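Local atomic coordinates of alpha-11 giardin (Giardia intestinalis, PDB entry 2II2), a protein that binds calcium as an annexin-family member, and probably takes part in attaching the parasite to the intestinal mucosa and in remodelling its cytoskeleton. Residues D249-Y253 with K295-R299. Coordinates in Å, arbitrary orientation, origin at the centre of the assembly. Residue numbers count along the deposited sequence, not the author numbering.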
loop_
_atom_site.group_PDB
_atom_site.type_symbol
_atom_site.label_atom_id
_atom_site.label_comp_id
_atom_site.label_asym_id
_atom_site.label_seq_id
_atom_site.Cartn_x
_atom_site.Cartn_y
_atom_site.Cartn_z
ATOM N N ASP A 249 -0.247 6.383 16.957
ATOM C CA ASP A 249 -1.126 5.233 16.715
ATOM C C ASP A 249 -2.142 5.469 15.602
ATOM O O ASP A 249 -2.392 4.587 14.786
ATOM C CB ASP A 249 -1.885 4.821 17.981
ATOM C CG ASP A 249 -1.088 3.910 18.909
ATOM O OD1 ASP A 249 0.074 3.567 18.600
ATOM O OD2 ASP A 249 -1.668 3.503 19.944
ATOM N N ASP A 250 -2.737 6.650 15.550
ATOM C CA ASP A 250 -3.744 6.874 14.522
ATOM C C ASP A 250 -3.134 6.640 13.156
ATOM O O ASP A 250 -3.708 5.934 12.279
ATOM C CB ASP A 250 -4.311 8.285 14.630
ATOM C CG ASP A 250 -5.278 8.445 15.774
ATOM O OD1 ASP A 250 -5.635 7.467 16.449
ATOM O OD2 ASP A 250 -5.686 9.589 16.014
ATOM N N MET A 251 -1.937 7.189 12.958
ATOM C CA MET A 251 -1.265 7.003 11.659
ATOM C C MET A 251 -0.794 5.559 11.428
ATOM O O MET A 251 -0.959 5.010 10.335
ATOM C CB MET A 251 -0.086 7.963 11.517
ATOM C CG MET A 251 -0.522 9.419 11.537
ATOM S SD MET A 251 0.868 10.572 11.424
ATOM C CE MET A 251 1.486 10.184 9.763
ATOM N N ALA A 252 -0.195 4.956 12.455
ATOM C CA ALA A 252 0.325 3.597 12.289
ATOM C C ALA A 252 -0.818 2.637 11.921
ATOM O O ALA A 252 -0.672 1.795 11.029
ATOM C CB ALA A 252 0.955 3.144 13.570
ATOM N N TYR A 253 -1.956 2.757 12.600
ATOM C CA TYR A 253 -3.054 1.850 12.353
ATOM C C TYR A 253 -3.725 2.144 11.015
ATOM O O TYR A 253 -4.107 1.209 10.290
ATOM C CB TYR A 253 -4.104 1.931 13.468
ATOM C CG TYR A 253 -3.754 1.209 14.745
ATOM C CD1 TYR A 253 -2.735 1.697 15.584
ATOM C CD2 TYR A 253 -4.481 0.080 15.156
ATOM C CE1 TYR A 253 -2.420 1.057 16.779
ATOM C CE2 TYR A 253 -4.166 -0.568 16.384
ATOM C CZ TYR A 253 -3.152 -0.048 17.176
ATOM O OH TYR A 253 -2.833 -0.677 18.352
ATOM N N LYS A 295 -9.810 0.547 17.411
ATOM C CA LYS A 295 -8.542 -0.148 17.171
ATOM C C LYS A 295 -8.441 -1.507 17.821
ATOM O O LYS A 295 -7.591 -2.301 17.427
ATOM C CB LYS A 295 -7.357 0.709 17.631
ATOM C CG LYS A 295 -7.188 1.947 16.785
ATOM C CD LYS A 295 -6.143 2.869 17.345
ATOM C CE LYS A 295 -6.122 4.225 16.645
ATOM N NZ LYS A 295 -7.404 4.965 16.884
ATOM N N VAL A 296 -9.257 -1.774 18.844
ATOM C CA VAL A 296 -9.031 -2.954 19.681
ATOM C C VAL A 296 -9.018 -4.277 18.900
ATOM O O VAL A 296 -8.242 -5.186 19.242
ATOM C CB VAL A 296 -10.003 -3.009 20.868
ATOM C CG1 VAL A 296 -11.418 -3.202 20.398
ATOM C CG2 VAL A 296 -9.599 -4.123 21.829
ATOM N N ASN A 297 -9.858 -4.382 17.865
ATOM C CA ASN A 297 -9.917 -5.606 17.073
ATOM C C ASN A 297 -9.099 -5.590 15.796
ATOM O O ASN A 297 -9.125 -6.554 15.021
ATOM C CB ASN A 297 -11.369 -5.992 16.787
ATOM C CG ASN A 297 -12.101 -6.335 18.065
ATOM O OD1 ASN A 297 -11.707 -7.258 18.776
ATOM N ND2 ASN A 297 -13.157 -5.615 18.361
ATOM N N PHE A 298 -8.367 -4.500 15.561
ATOM C CA PHE A 298 -7.556 -4.383 14.354
ATOM C C PHE A 298 -6.499 -5.475 14.278
ATOM O O PHE A 298 -6.302 -6.068 13.212
ATOM C CB PHE A 298 -6.872 -3.005 14.243
ATOM C CG PHE A 298 -5.940 -2.951 13.069
ATOM C CD1 PHE A 298 -6.450 -2.929 11.759
ATOM C CD2 PHE A 298 -4.573 -3.064 13.236
ATOM C CE1 PHE A 298 -5.616 -2.965 10.674
ATOM C CE2 PHE A 298 -3.717 -3.108 12.132
ATOM C CZ PHE A 298 -4.254 -3.075 10.860
ATOM N N ARG A 299 -5.790 -5.729 15.385
ATOM C CA ARG A 299 -4.730 -6.748 15.370
ATOM C C ARG A 299 -5.232 -8.089 14.837
ATOM O O ARG A 299 -4.583 -8.724 13.993
ATOM C CB ARG A 299 -4.147 -6.888 16.779
ATOM C CG ARG A 299 -3.124 -7.993 17.004
ATOM C CD ARG A 299 -2.763 -8.064 18.493
ATOM N NE ARG A 299 -3.848 -8.631 19.289
ATOM C CZ ARG A 299 -4.657 -7.931 20.075
ATOM N NH1 ARG A 299 -4.504 -6.615 20.217
ATOM N NH2 ARG A 299 -5.622 -8.548 20.758
#
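This is helix packing inside the last repeat of an all-helical annexin fold: the first turn of helix 249-263 meets the residues that lead into, and begin, the C-terminal helix 298-306. Tyr-253 and Lys-295 carry most of the contact between them, in nearly equal shares. Tyr-253 CA lies 7.6 Å from Lys-295 CA, and both side chains leave the backbone toward the opposite segment.

The apolar part comes first. The methylene chain of Lys-295 lies extended over one face of the Tyr-253 ring, with CD 3.8 Å from the ring centroid and almost on its normal, a CH-pi contact; Lys-295 CB adds a 3.7 Å approach to Tyr-253 CE2. Phe-298 leans on the same ring obliquely, planes at 57° and centroids 5.6 Å apart. Phe-288 meets both rings edge-to-face, while Pro-64 of helix 64-73 touches Tyr-253 and Lys-295, so the N-terminal part of the chain also packs here. Phe-298 sits about 9 Å, side chain to side chain, from Glu-66, a calcium ligand in another structure of this protein; no calcium is bound here.

The polar groups sit around this packing. Tyr-253 OH accepts a hydrogen bond from Ser-290 N, and Asp-249 forms a salt bridge with Arg-287, tying the first turn to the end of helix 280-287 and the loop after it. Farther out above that face, the lysine ammonium is shared between Glu-292 and Asp-250. Chi2 and chi3, both trans, keep the chain extended; chi4 then turns at 65°, and Lys-295 NZ ends 3.1 Å from Asp-250 OD1 in a hydrogen-bonded salt bridge.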